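Local coordinates for glycoprotein (PDB 5MDM) that probably attaches the virus to host receptors and, in the acidic endosome, changes conformation to drive fusion of the viral and endosomal membranes, at residues N20-C24 and C287-D292; M26-F31 and G314-Y319; K76-I82 and F109-C114; A95-Y99 and I127-P131. One frame throughout, in Å; residues are numbered along the deposited sequence.

Contact 1. Residues N20-C24 and C287-D292; sequences NTRYC and CQNTWD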
loop_
_atom_site.group_PDB
_atom_site.type_symbol
_atom_site.label_atom_id
_atom_site.label_comp_id
_atom_site.label_asym_id
_atom_site.label_seq_id
_atom_site.Cartn_x
_atom_site.Cartn_y
_atom_site.Cartn_z
ATOM N N ASN A 20 34.335 -23.212 12.282
ATOM C CA ASN A 20 32.879 -23.088 12.391
ATOM C C ASN A 20 32.376 -21.777 12.997
ATOM O O ASN A 20 31.245 -21.715 13.475
ATOM C CB ASN A 20 32.299 -24.268 13.179
ATOM C CG ASN A 20 31.607 -25.278 12.294
ATOM O OD1 ASN A 20 30.442 -25.609 12.507
ATOM N ND2 ASN A 20 32.320 -25.774 11.290
ATOM N N THR A 21 33.210 -20.739 12.982
ATOM C CA THR A 21 32.813 -19.444 13.533
ATOM C C THR A 21 31.749 -18.771 12.670
ATOM O O THR A 21 31.818 -18.790 11.439
ATOM C CB THR A 21 34.006 -18.487 13.722
ATOM O OG1 THR A 21 34.747 -18.395 12.500
ATOM C CG2 THR A 21 34.920 -18.976 14.841
ATOM N N ARG A 22 30.768 -18.173 13.338
ATOM C CA ARG A 22 29.604 -17.617 12.668
ATOM C C ARG A 22 29.730 -16.109 12.512
ATOM O O ARG A 22 29.985 -15.391 13.479
ATOM C CB ARG A 22 28.336 -17.965 13.454
ATOM C CG ARG A 22 28.141 -19.458 13.644
ATOM C CD ARG A 22 27.651 -19.801 15.029
ATOM N NE ARG A 22 26.227 -20.116 15.059
ATOM C CZ ARG A 22 25.738 -21.327 15.306
ATOM N NH1 ARG A 22 26.560 -22.340 15.539
ATOM N NH2 ARG A 22 24.430 -21.527 15.321
ATOM N N TYR A 23 29.560 -15.635 11.283
ATOM C CA TYR A 23 29.530 -14.202 11.018
ATOM C C TYR A 23 28.122 -13.798 10.598
ATOM O O TYR A 23 27.865 -13.544 9.423
ATOM C CB TYR A 23 30.540 -13.830 9.934
ATOM C CG TYR A 23 31.981 -14.030 10.342
ATOM C CD1 TYR A 23 32.692 -13.013 10.966
ATOM C CD2 TYR A 23 32.634 -15.236 10.104
ATOM C CE1 TYR A 23 34.013 -13.188 11.342
ATOM C CE2 TYR A 23 33.957 -15.422 10.480
ATOM C CZ TYR A 23 34.641 -14.393 11.097
ATOM O OH TYR A 23 35.953 -14.567 11.477
ATOM N N CYS A 24 27.211 -13.746 11.565
ATOM C CA CYS A 24 25.808 -13.467 11.286
ATOM C C CYS A 24 25.376 -12.087 11.760
ATOM O O CYS A 24 25.567 -11.729 12.923
ATOM C CB CYS A 24 24.916 -14.525 11.932
ATOM S SG CYS A 24 25.010 -16.122 11.149
ATOM N N CYS A 287 20.443 -17.275 9.450
ATOM C CA CYS A 287 21.876 -17.522 9.405
ATOM C C CYS A 287 22.270 -18.461 10.562
ATOM O O CYS A 287 22.873 -19.525 10.355
ATOM C CB CYS A 287 22.615 -16.187 9.488
ATOM S SG CYS A 287 24.368 -16.255 9.222
ATOM N N GLN A 288 21.896 -18.075 11.779
ATOM C CA GLN A 288 22.178 -18.889 12.956
ATOM C C GLN A 288 21.589 -20.294 12.822
ATOM O O GLN A 288 22.185 -21.265 13.273
ATOM C CB GLN A 288 21.634 -18.209 14.219
ATOM C CG GLN A 288 22.271 -16.871 14.540
ATOM C CD GLN A 288 23.675 -17.003 15.095
ATOM O OE1 GLN A 288 24.091 -18.071 15.540
ATOM N NE2 GLN A 288 24.415 -15.908 15.070
ATOM N N ASN A 289 20.417 -20.397 12.204
ATOM C CA ASN A 289 19.749 -21.681 12.044
ATOM C C ASN A 289 20.525 -22.577 11.076
ATOM O O ASN A 289 20.684 -23.778 11.318
ATOM C CB ASN A 289 18.298 -21.483 11.589
ATOM C CG ASN A 289 17.491 -22.773 11.615
ATOM O OD1 ASN A 289 17.245 -23.389 10.578
ATOM N ND2 ASN A 289 17.078 -23.189 12.806
ATOM N N THR A 290 21.016 -21.987 9.989
ATOM C CA THR A 290 21.887 -22.706 9.069
ATOM C C THR A 290 23.141 -23.219 9.782
ATOM O O THR A 290 23.521 -24.385 9.630
ATOM C CB THR A 290 22.291 -21.831 7.866
ATOM O OG1 THR A 290 21.166 -21.689 6.996
ATOM C CG2 THR A 290 23.452 -22.464 7.086
ATOM N N TRP A 291 23.779 -22.356 10.569
ATOM C CA TRP A 291 24.964 -22.787 11.309
ATOM C C TRP A 291 24.632 -23.848 12.359
ATOM O O TRP A 291 25.488 -24.641 12.748
ATOM C CB TRP A 291 25.671 -21.605 11.959
ATOM C CG TRP A 291 26.673 -20.940 11.080
ATOM C CD1 TRP A 291 26.632 -19.664 10.619
ATOM C CD2 TRP A 291 27.878 -21.512 10.566
ATOM N NE1 TRP A 291 27.735 -19.398 9.850
ATOM C CE2 TRP A 291 28.516 -20.520 9.799
ATOM C CE3 TRP A 291 28.478 -22.768 10.677
ATOM C CZ2 TRP A 291 29.725 -20.743 9.145
ATOM C CZ3 TRP A 291 29.678 -22.988 10.027
ATOM C CH2 TRP A 291 30.288 -21.980 9.271
ATOM N N ASP A 292 23.388 -23.857 12.819
ATOM C CA ASP A 292 22.920 -24.908 13.706
ATOM C C ASP A 292 22.807 -26.217 12.943
ATOM O O ASP A 292 23.091 -27.278 13.493
ATOM C CB ASP A 292 21.572 -24.546 14.322
ATOM C CG ASP A 292 21.704 -23.572 15.469
ATOM O OD1 ASP A 292 22.839 -23.394 15.963
ATOM O OD2 ASP A 292 20.674 -22.997 15.883
#
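C24 and C287 are joined by a disulfide, and beside it R22 lies along the indole of W291, which packs an irregular loop against a helix. This is the tightly packed part. CG of R22 sits 3.5 Å from the centroid of the five-membered ring of W291, 19° off its normal, a CH-pi contact over the face. The sulfur arrives from another direction: C24 SG meets the edge of the same ring, 3.9 Å from W291 CD1.

Toward solvent the contact becomes polar, among partly exposed residues. Bends at chi2 and chi3 (139° and 103°) carry the R22 guanidinium over W291 CB. There NE of R22 donates to OE1 of Q288 at 3.0 Å, while NH2 makes a salt bridge with OD1 of D292. The carboxylate oxygen lies close to the guanidinium plane but is approached from above its own plane, so the two charged groups do not pair edge to edge.

C287 and W291 also pack on L308. Y23, directed away from helix 270-295, rests on L317 and Y319, and the loop thereby bridges that helix and strand 316-322.

Contact 2. Residues M26-F31 and G314-Y319; sequences MGGEWF and GKGLAY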
loop_
_atom_site.group_PDB
_atom_site.type_symbol
_atom_site.label_atom_id
_atom_site.label_comp_id
_atom_site.label_asym_id
_atom_site.label_seq_id
_atom_site.Cartn_x
_atom_site.Cartn_y
_atom_site.Cartn_z
ATOM N N MET A 26 26.126 -11.790 7.517
ATOM C CA MET A 26 27.351 -11.468 6.796
ATOM C C MET A 26 27.348 -10.017 6.335
ATOM O O MET A 26 26.366 -9.522 5.776
ATOM C CB MET A 26 27.570 -12.416 5.614
ATOM C CG MET A 26 28.918 -12.240 4.924
ATOM S SD MET A 26 30.320 -12.551 6.008
ATOM C CE MET A 26 30.099 -14.300 6.341
ATOM N N GLY A 27 28.455 -9.334 6.589
ATOM C CA GLY A 27 28.589 -7.942 6.221
ATOM C C GLY A 27 30.035 -7.513 6.328
ATOM O O GLY A 27 30.878 -8.267 6.814
ATOM N N GLY A 28 30.322 -6.299 5.867
ATOM C CA GLY A 28 31.660 -5.747 5.963
ATOM C C GLY A 28 31.995 -5.316 7.377
ATOM O O GLY A 28 33.156 -5.053 7.694
ATOM N N GLU A 29 30.974 -5.250 8.228
ATOM C CA GLU A 29 31.146 -4.828 9.614
ATOM C C GLU A 29 32.077 -5.759 10.392
ATOM O O GLU A 29 32.819 -5.314 11.266
ATOM C CB GLU A 29 29.790 -4.716 10.320
ATOM C CG GLU A 29 28.934 -5.975 10.256
ATOM C CD GLU A 29 28.202 -6.256 11.561
ATOM O OE1 GLU A 29 27.080 -6.806 11.510
ATOM O OE2 GLU A 29 28.751 -5.937 12.639
ATOM N N TRP A 30 32.042 -7.047 10.066
ATOM C CA TRP A 30 32.858 -8.034 10.769
ATOM C C TRP A 30 34.331 -7.892 10.437
ATOM O O TRP A 30 35.192 -8.293 11.219
ATOM C CB TRP A 30 32.408 -9.452 10.423
ATOM C CG TRP A 30 31.050 -9.789 10.919
ATOM C CD1 TRP A 30 29.935 -10.011 10.170
ATOM C CD2 TRP A 30 30.654 -9.939 12.284
ATOM N NE1 TRP A 30 28.866 -10.296 10.984
ATOM C CE2 TRP A 30 29.282 -10.256 12.288
ATOM C CE3 TRP A 30 31.326 -9.836 13.505
ATOM C CZ2 TRP A 30 28.571 -10.471 13.463
ATOM C CZ3 TRP A 30 30.619 -10.049 14.670
ATOM C CH2 TRP A 30 29.256 -10.363 14.640
ATOM N N PHE A 31 34.618 -7.326 9.270
ATOM C CA PHE A 31 35.980 -7.326 8.757
ATOM C C PHE A 31 36.557 -5.923 8.582
ATOM O O PHE A 31 35.975 -5.066 7.913
ATOM C CB PHE A 31 36.055 -8.130 7.456
ATOM C CG PHE A 31 35.538 -9.533 7.590
ATOM C CD1 PHE A 31 36.366 -10.551 8.034
ATOM C CD2 PHE A 31 34.219 -9.831 7.287
ATOM C CE1 PHE A 31 35.890 -11.847 8.169
ATOM C CE2 PHE A 31 33.737 -11.120 7.420
ATOM C CZ PHE A 31 34.574 -12.131 7.861
ATOM N N GLY A 314 30.608 -5.106 0.779
ATOM C CA GLY A 314 31.587 -5.095 1.848
ATOM C C GLY A 314 32.490 -6.312 1.834
ATOM O O GLY A 314 32.179 -7.332 1.215
ATOM N N LYS A 315 33.624 -6.194 2.517
ATOM C CA LYS A 315 34.535 -7.314 2.678
ATOM C C LYS A 315 33.833 -8.377 3.513
ATOM O O LYS A 315 33.377 -8.103 4.621
ATOM C CB LYS A 315 35.823 -6.846 3.365
ATOM C CG LYS A 315 36.862 -7.934 3.599
ATOM C CD LYS A 315 37.494 -8.411 2.299
ATOM C CE LYS A 315 38.471 -9.556 2.548
ATOM N NZ LYS A 315 39.094 -10.033 1.282
ATOM N N GLY A 316 33.718 -9.582 2.970
ATOM C CA GLY A 316 33.096 -10.677 3.690
ATOM C C GLY A 316 33.543 -12.060 3.253
ATOM O O GLY A 316 34.600 -12.232 2.642
ATOM N N LEU A 317 32.727 -13.054 3.579
ATOM C CA LEU A 317 33.002 -14.431 3.207
ATOM C C LEU A 317 31.851 -15.000 2.392
ATOM O O LEU A 317 30.698 -14.618 2.573
ATOM C CB LEU A 317 33.204 -15.287 4.457
ATOM C CG LEU A 317 34.294 -14.846 5.432
ATOM C CD1 LEU A 317 34.378 -15.817 6.596
ATOM C CD2 LEU A 317 35.629 -14.744 4.725
ATOM N N ALA A 318 32.170 -15.914 1.487
ATOM C CA ALA A 318 31.146 -16.648 0.767
ATOM C C ALA A 318 31.262 -18.114 1.157
ATOM O O ALA A 318 32.308 -18.552 1.638
ATOM C CB ALA A 318 31.315 -16.472 -0.728
ATOM N N TYR A 319 30.186 -18.865 0.962
ATOM C CA TYR A 319 30.152 -20.269 1.353
ATOM C C TYR A 319 29.606 -21.135 0.223
ATOM O O TYR A 319 28.751 -20.698 -0.548
ATOM C CB TYR A 319 29.300 -20.455 2.618
ATOM C CG TYR A 319 29.863 -19.770 3.847
ATOM C CD1 TYR A 319 30.720 -20.441 4.702
ATOM C CD2 TYR A 319 29.541 -18.455 4.145
ATOM C CE1 TYR A 319 31.242 -19.823 5.821
ATOM C CE2 TYR A 319 30.063 -17.826 5.261
ATOM C CZ TYR A 319 30.911 -18.516 6.098
ATOM O OH TYR A 319 31.434 -17.903 7.217
#
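The rings of Y319 and F31 are met in different ways from across the contact. CE of M26 approaches the edge of the Y319 ring in its plane, 3.7 Å from Y319 CE2, whereas F31 is met obliquely by the backbone of K315 and G316 and by the L317 side chain: its CD2 is 3.3 Å from the carbonyl O of K315, its CE2 lies by G316 CA, and its CZ is 3.7 Å from CG of L317. The ring of Y23 adjoins F31 as well, the two planes inclined at about 30°.

M26 works as a hook between these rings. With CG anti to the backbone N (chi1 -173°) and further bends at chi2 and chi3, the thioether reaches the strand and turns its methyl group between L317 and Y319, CE lying 3.8 Å from CB of L317. The sulfur faces the backbone, where the N-H of L317 makes a weak hydrogen bond to M26 SD at 3.5 Å.

At the other end the two segments meet through glycines. G28 and G314 bring their CA atoms to 4.2 Å, and G28 CA directs a C-H to O of K315 (3.2 Å, 163° at the hydrogen). G314 itself has a positive phi, a conformation suited to glycine, just before the corner at K315. The strand remains bound to its own sheet, G316 by backbone bonding to T331.

Chemically, the loop is attached to the strand by dispersion, a C-H...O contact and one weak N-H...S bond, and charged groups contribute no ion pair between the two segments.

Contact 3. Residues K76-I82 and F109-C114; sequences KYITHSI and FPPESC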
loop_
_atom_site.group_PDB
_atom_site.type_symbol
_atom_site.label_atom_id
_atom_site.label_comp_id
_atom_site.label_asym_id
_atom_site.label_seq_id
_atom_site.Cartn_x
_atom_site.Cartn_y
_atom_site.Cartn_z
ATOM N N LYS A 76 -36.444 59.296 -2.359
ATOM C CA LYS A 76 -35.059 59.013 -2.000
ATOM C C LYS A 76 -34.553 57.823 -2.805
ATOM O O LYS A 76 -34.908 56.680 -2.522
ATOM C CB LYS A 76 -34.941 58.713 -0.505
ATOM C CG LYS A 76 -35.313 59.877 0.396
ATOM C CD LYS A 76 -35.285 59.467 1.858
ATOM C CE LYS A 76 -33.942 58.866 2.235
ATOM N NZ LYS A 76 -33.903 58.442 3.661
ATOM N N TYR A 77 -33.728 58.095 -3.811
ATOM C CA TYR A 77 -33.208 57.035 -4.667
ATOM C C TYR A 77 -31.926 56.436 -4.095
ATOM O O TYR A 77 -30.861 57.050 -4.149
ATOM C CB TYR A 77 -32.975 57.550 -6.091
ATOM C CG TYR A 77 -32.640 56.462 -7.088
ATOM C CD1 TYR A 77 -33.468 55.355 -7.243
ATOM C CD2 TYR A 77 -31.504 56.545 -7.884
ATOM C CE1 TYR A 77 -33.169 54.358 -8.153
ATOM C CE2 TYR A 77 -31.197 55.554 -8.800
ATOM C CZ TYR A 77 -32.033 54.462 -8.929
ATOM O OH TYR A 77 -31.734 53.473 -9.837
ATOM N N ILE A 78 -32.042 55.232 -3.541
ATOM C CA ILE A 78 -30.900 54.534 -2.967
ATOM C C ILE A 78 -30.471 53.379 -3.862
ATOM O O ILE A 78 -31.290 52.538 -4.235
ATOM C CB ILE A 78 -31.224 53.967 -1.571
ATOM C CG1 ILE A 78 -31.850 55.043 -0.682
ATOM C CG2 ILE A 78 -29.974 53.386 -0.924
ATOM C CD1 ILE A 78 -30.920 56.180 -0.354
ATOM N N THR A 79 -29.190 53.342 -4.209
ATOM C CA THR A 79 -28.654 52.229 -4.980
ATOM C C THR A 79 -27.610 51.473 -4.171
ATOM O O THR A 79 -27.016 52.019 -3.242
ATOM C CB THR A 79 -28.031 52.691 -6.313
ATOM O OG1 THR A 79 -27.030 53.682 -6.060
ATOM C CG2 THR A 79 -29.097 53.275 -7.224
ATOM N N HIS A 80 -27.399 50.212 -4.525
ATOM C CA HIS A 80 -26.415 49.382 -3.847
ATOM C C HIS A 80 -25.459 48.756 -4.855
ATOM O O HIS A 80 -25.888 48.059 -5.774
ATOM C CB HIS A 80 -27.113 48.293 -3.032
ATOM C CG HIS A 80 -27.763 48.796 -1.781
ATOM N ND1 HIS A 80 -28.881 48.204 -1.234
ATOM C CD2 HIS A 80 -27.447 49.830 -0.964
ATOM C CE1 HIS A 80 -29.228 48.853 -0.137
ATOM N NE2 HIS A 80 -28.374 49.842 0.050
ATOM N N SER A 81 -24.165 49.010 -4.684
ATOM C CA SER A 81 -23.160 48.456 -5.585
ATOM C C SER A 81 -22.051 47.751 -4.813
ATOM O O SER A 81 -21.940 47.900 -3.599
ATOM C CB SER A 81 -22.562 49.556 -6.464
ATOM O OG SER A 81 -21.844 50.495 -5.683
ATOM N N ILE A 82 -21.239 46.971 -5.522
ATOM C CA ILE A 82 -20.062 46.342 -4.930
ATOM C C ILE A 82 -18.861 46.498 -5.856
ATOM O O ILE A 82 -18.919 46.123 -7.025
ATOM C CB ILE A 82 -20.282 44.845 -4.642
ATOM C CG1 ILE A 82 -21.410 44.647 -3.626
ATOM C CG2 ILE A 82 -18.999 44.216 -4.128
ATOM C CD1 ILE A 82 -21.554 43.221 -3.131
ATOM N N PHE A 109 -24.345 45.570 3.330
ATOM C CA PHE A 109 -24.321 46.969 2.909
ATOM C C PHE A 109 -24.328 47.951 4.082
ATOM O O PHE A 109 -24.829 47.636 5.161
ATOM C CB PHE A 109 -25.494 47.270 1.971
ATOM C CG PHE A 109 -25.294 46.775 0.568
ATOM C CD1 PHE A 109 -26.052 45.727 0.074
ATOM C CD2 PHE A 109 -24.348 47.359 -0.257
ATOM C CE1 PHE A 109 -25.871 45.271 -1.219
ATOM C CE2 PHE A 109 -24.162 46.905 -1.549
ATOM C CZ PHE A 109 -24.923 45.858 -2.030
ATOM N N PRO A 110 -23.754 49.144 3.869
ATOM C CA PRO A 110 -23.767 50.245 4.838
ATOM C C PRO A 110 -25.133 50.925 4.917
ATOM O O PRO A 110 -25.871 50.936 3.930
ATOM C CB PRO A 110 -22.742 51.230 4.263
ATOM C CG PRO A 110 -21.909 50.428 3.330
ATOM C CD PRO A 110 -22.834 49.413 2.753
ATOM N N PRO A 111 -25.466 51.492 6.086
ATOM C CA PRO A 111 -26.720 52.230 6.244
ATOM C C PRO A 111 -26.744 53.445 5.328
ATOM O O PRO A 111 -25.686 53.994 5.010
ATOM C CB PRO A 111 -26.688 52.665 7.713
ATOM C CG PRO A 111 -25.245 52.641 8.089
ATOM C CD PRO A 111 -24.661 51.501 7.319
ATOM N N GLU A 112 -27.939 53.850 4.907
ATOM C CA GLU A 112 -28.092 54.971 3.987
ATOM C C GLU A 112 -27.573 56.269 4.592
ATOM O O GLU A 112 -27.923 56.627 5.716
ATOM C CB GLU A 112 -29.559 55.133 3.585
ATOM C CG GLU A 112 -30.182 53.879 2.999
ATOM C CD GLU A 112 -31.666 54.034 2.746
ATOM O OE1 GLU A 112 -32.318 53.029 2.392
ATOM O OE2 GLU A 112 -32.181 55.162 2.903
ATOM N N SER A 113 -26.728 56.966 3.839
ATOM C CA SER A 113 -26.218 58.263 4.258
ATOM C C SER A 113 -26.697 59.334 3.282
ATOM O O SER A 113 -26.048 59.597 2.267
ATOM C CB SER A 113 -24.692 58.240 4.325
ATOM O OG SER A 113 -24.187 59.454 4.851
ATOM N N CYS A 114 -27.835 59.947 3.592
ATOM C CA CYS A 114 -28.486 60.868 2.666
ATOM C C CYS A 114 -28.242 62.341 2.975
ATOM O O CYS A 114 -28.051 62.729 4.128
ATOM C CB CYS A 114 -29.991 60.594 2.610
ATOM S SG CYS A 114 -30.429 59.031 1.824
#
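H80 lays its imidazole over the phenyl ring of F109 in a face-to-face stack, with centroids 4.3 Å apart and planes only 14° from parallel. The overlap extends to the root of the side chain: H80 CB stands over the same face of F109, 3.6 Å from the ring centroid and 20° off the normal, so F109 is covered by both the ring and the methylene. Its edge is used too, the carbonyl O of S81 lying near the ring plane, 3.2 Å from F109 CE2. CG1 of I82 touches F109 CZ at 4.0 Å. W64, from the neighbouring strand 56-69, also meets the phenyl ring.

Further back along strand 77-85 the contact passes from aromatic to mixed. CG1 of I78 lies against the carboxylate of E112, 3.6 Å from E112 CD and about as far from both oxygens, and I78 CD1 lies 3.6 Å from SG of C114. The E112 chain, extended beyond CG, takes its acid group across the isoleucine toward K76, whose NZ forms a long salt bridge with E112 OE2 at 3.8 Å. C114 is held in turn by its disulfide to C68, on the strand that pairs with 77-85. Thus I78 and H80 of the strand, and K76 just before it, all point toward the loop.

Both segments belong to the region assigned by similarity to the fusion peptide. The chemistry is that of a surface contact: stacking and dispersion dominate, with a long ion pair at its K76 end. E112 OE1 lies 5.6 Å from H80 NE2, and its negative charge might favour a protonated imidazole in acid.

Contact 4. Residues A95-Y99 and I127-P131; sequences ALASY and IMITP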
loop_
_atom_site.group_PDB
_atom_site.type_symbol
_atom_site.label_atom_id
_atom_site.label_comp_id
_atom_site.label_asym_id
_atom_site.label_seq_id
_atom_site.Cartn_x
_atom_site.Cartn_y
_atom_site.Cartn_z
ATOM N N ALA A 95 -8.093 40.415 8.537
ATOM C CA ALA A 95 -9.264 39.621 8.174
ATOM C C ALA A 95 -9.025 38.126 8.337
ATOM O O ALA A 95 -9.950 37.373 8.637
ATOM C CB ALA A 95 -9.688 39.928 6.761
ATOM N N LEU A 96 -7.784 37.700 8.128
ATOM C CA LEU A 96 -7.430 36.297 8.283
ATOM C C LEU A 96 -7.402 35.931 9.757
ATOM O O LEU A 96 -7.846 34.851 10.139
ATOM C CB LEU A 96 -6.078 35.994 7.634
ATOM C CG LEU A 96 -5.638 34.531 7.634
ATOM C CD1 LEU A 96 -6.786 33.638 7.205
ATOM C CD2 LEU A 96 -4.448 34.347 6.713
ATOM N N ALA A 97 -6.878 36.835 10.581
ATOM C CA ALA A 97 -6.904 36.643 12.027
ATOM C C ALA A 97 -8.349 36.528 12.504
ATOM O O ALA A 97 -8.691 35.628 13.277
ATOM C CB ALA A 97 -6.197 37.786 12.728
ATOM N N SER A 98 -9.193 37.440 12.024
ATOM C CA SER A 98 -10.617 37.417 12.336
ATOM C C SER A 98 -11.258 36.104 11.898
ATOM O O SER A 98 -12.111 35.557 12.595
ATOM C CB SER A 98 -11.337 38.592 11.670
ATOM O OG SER A 98 -10.894 39.829 12.197
ATOM N N TYR A 99 -10.842 35.599 10.742
ATOM C CA TYR A 99 -11.372 34.345 10.224
ATOM C C TYR A 99 -10.988 33.177 11.126
ATOM O O TYR A 99 -11.826 32.337 11.456
ATOM C CB TYR A 99 -10.875 34.093 8.800
ATOM C CG TYR A 99 -11.446 32.842 8.172
ATOM C CD1 TYR A 99 -10.741 31.647 8.189
ATOM C CD2 TYR A 99 -12.694 32.857 7.567
ATOM C CE1 TYR A 99 -11.264 30.501 7.619
ATOM C CE2 TYR A 99 -13.225 31.718 6.993
ATOM C CZ TYR A 99 -12.507 30.542 7.022
ATOM O OH TYR A 99 -13.035 29.407 6.451
ATOM N N ILE A 127 -14.017 42.036 3.458
ATOM C CA ILE A 127 -13.037 41.008 3.125
ATOM C C ILE A 127 -13.636 39.612 3.273
ATOM O O ILE A 127 -14.276 39.310 4.278
ATOM C CB ILE A 127 -11.781 41.095 4.007
ATOM C CG1 ILE A 127 -11.259 42.529 4.077
ATOM C CG2 ILE A 127 -10.703 40.173 3.465
ATOM C CD1 ILE A 127 -10.552 42.981 2.822
ATOM N N MET A 128 -13.421 38.770 2.267
ATOM C CA MET A 128 -13.920 37.397 2.279
ATOM C C MET A 128 -12.763 36.408 2.154
ATOM O O MET A 128 -12.014 36.436 1.176
ATOM C CB MET A 128 -14.926 37.183 1.146
ATOM C CG MET A 128 -16.020 38.240 1.086
ATOM S SD MET A 128 -17.052 38.126 -0.389
ATOM C CE MET A 128 -17.820 39.749 -0.400
ATOM N N ILE A 129 -12.622 35.538 3.151
ATOM C CA ILE A 129 -11.516 34.587 3.203
ATOM C C ILE A 129 -11.948 33.194 2.762
ATOM O O ILE A 129 -12.648 32.493 3.490
ATOM C CB ILE A 129 -10.927 34.496 4.625
ATOM C CG1 ILE A 129 -10.321 35.838 5.039
ATOM C CG2 ILE A 129 -9.879 33.401 4.701
ATOM C CD1 ILE A 129 -9.145 36.261 4.187
ATOM N N THR A 130 -11.525 32.795 1.567
ATOM C CA THR A 130 -11.859 31.472 1.045
ATOM C C THR A 130 -10.631 30.573 1.012
ATOM O O THR A 130 -9.789 30.716 0.130
ATOM C CB THR A 130 -12.436 31.553 -0.380
ATOM O OG1 THR A 130 -13.615 32.368 -0.376
ATOM C CG2 THR A 130 -12.789 30.167 -0.895
ATOM N N PRO A 131 -10.531 29.636 1.971
ATOM C CA PRO A 131 -9.399 28.709 2.069
ATOM C C PRO A 131 -9.107 28.001 0.745
ATOM O O PRO A 131 -9.969 27.295 0.219
ATOM C CB PRO A 131 -9.869 27.703 3.121
ATOM C CG PRO A 131 -10.819 28.456 3.965
ATOM C CD PRO A 131 -11.524 29.406 3.035
#
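Helix-on-strand packing joins residues 95-99 to residues 127-131, one side of helix 89-101 resting on strand 120-131 in the fusion domain. The axes of the short segments 95-99 and 127-131 approach to 8.7 Å at an angle of 62°, and the interface is almost wholly apolar. I129 is its centre. Its CG2 methyl stands over one face of the Y99 ring, 4.0 Å from the centroid and 15° off the normal, in a CH-pi contact, and also touches CD1 of L96, likewise at 4.0 Å.

At one end CB of A95 meets CG2 of I127 at 3.5 Å. At the other, Y99 reaches along the strand: a chi1 of -177° swings the ring over I129, and OH of Y99 arrives 3.5 Å from CG of P131. F57 of strand 56-69 packs on both L96 and I129, while L104 adds to the packing on A95 and I129.

M128, an experimentally identified site of interaction with host Vim, points away from the helix, and its backbone bonds to H60. The alternation of inward I127 and I129 with outward M128 and T130 is that of a beta strand whose one face is covered by a helix, here within an antiparallel sheet.

Overall arrangement
The four contacts form two pairs on opposite sides of the centre of an elongated chain. Contacts 1 and 2, with centres 13 Å apart, touch through Y23, W30 and F31 and through W291 with Y319; their segments alternate along the sequence, so one N-terminal loop is held successively by helix 270-295 and strand 316-322. Contacts 3 and 4, centres 25 Å apart, also alternate and share the antiparallel sheet built round strand 56-69. They nest inside the long loop closed by the first pair, yet contact 3 lies about 91 Å from contact 1, centre to centre. This is consistent with a fusion domain held well away from the part that probably trimerizes.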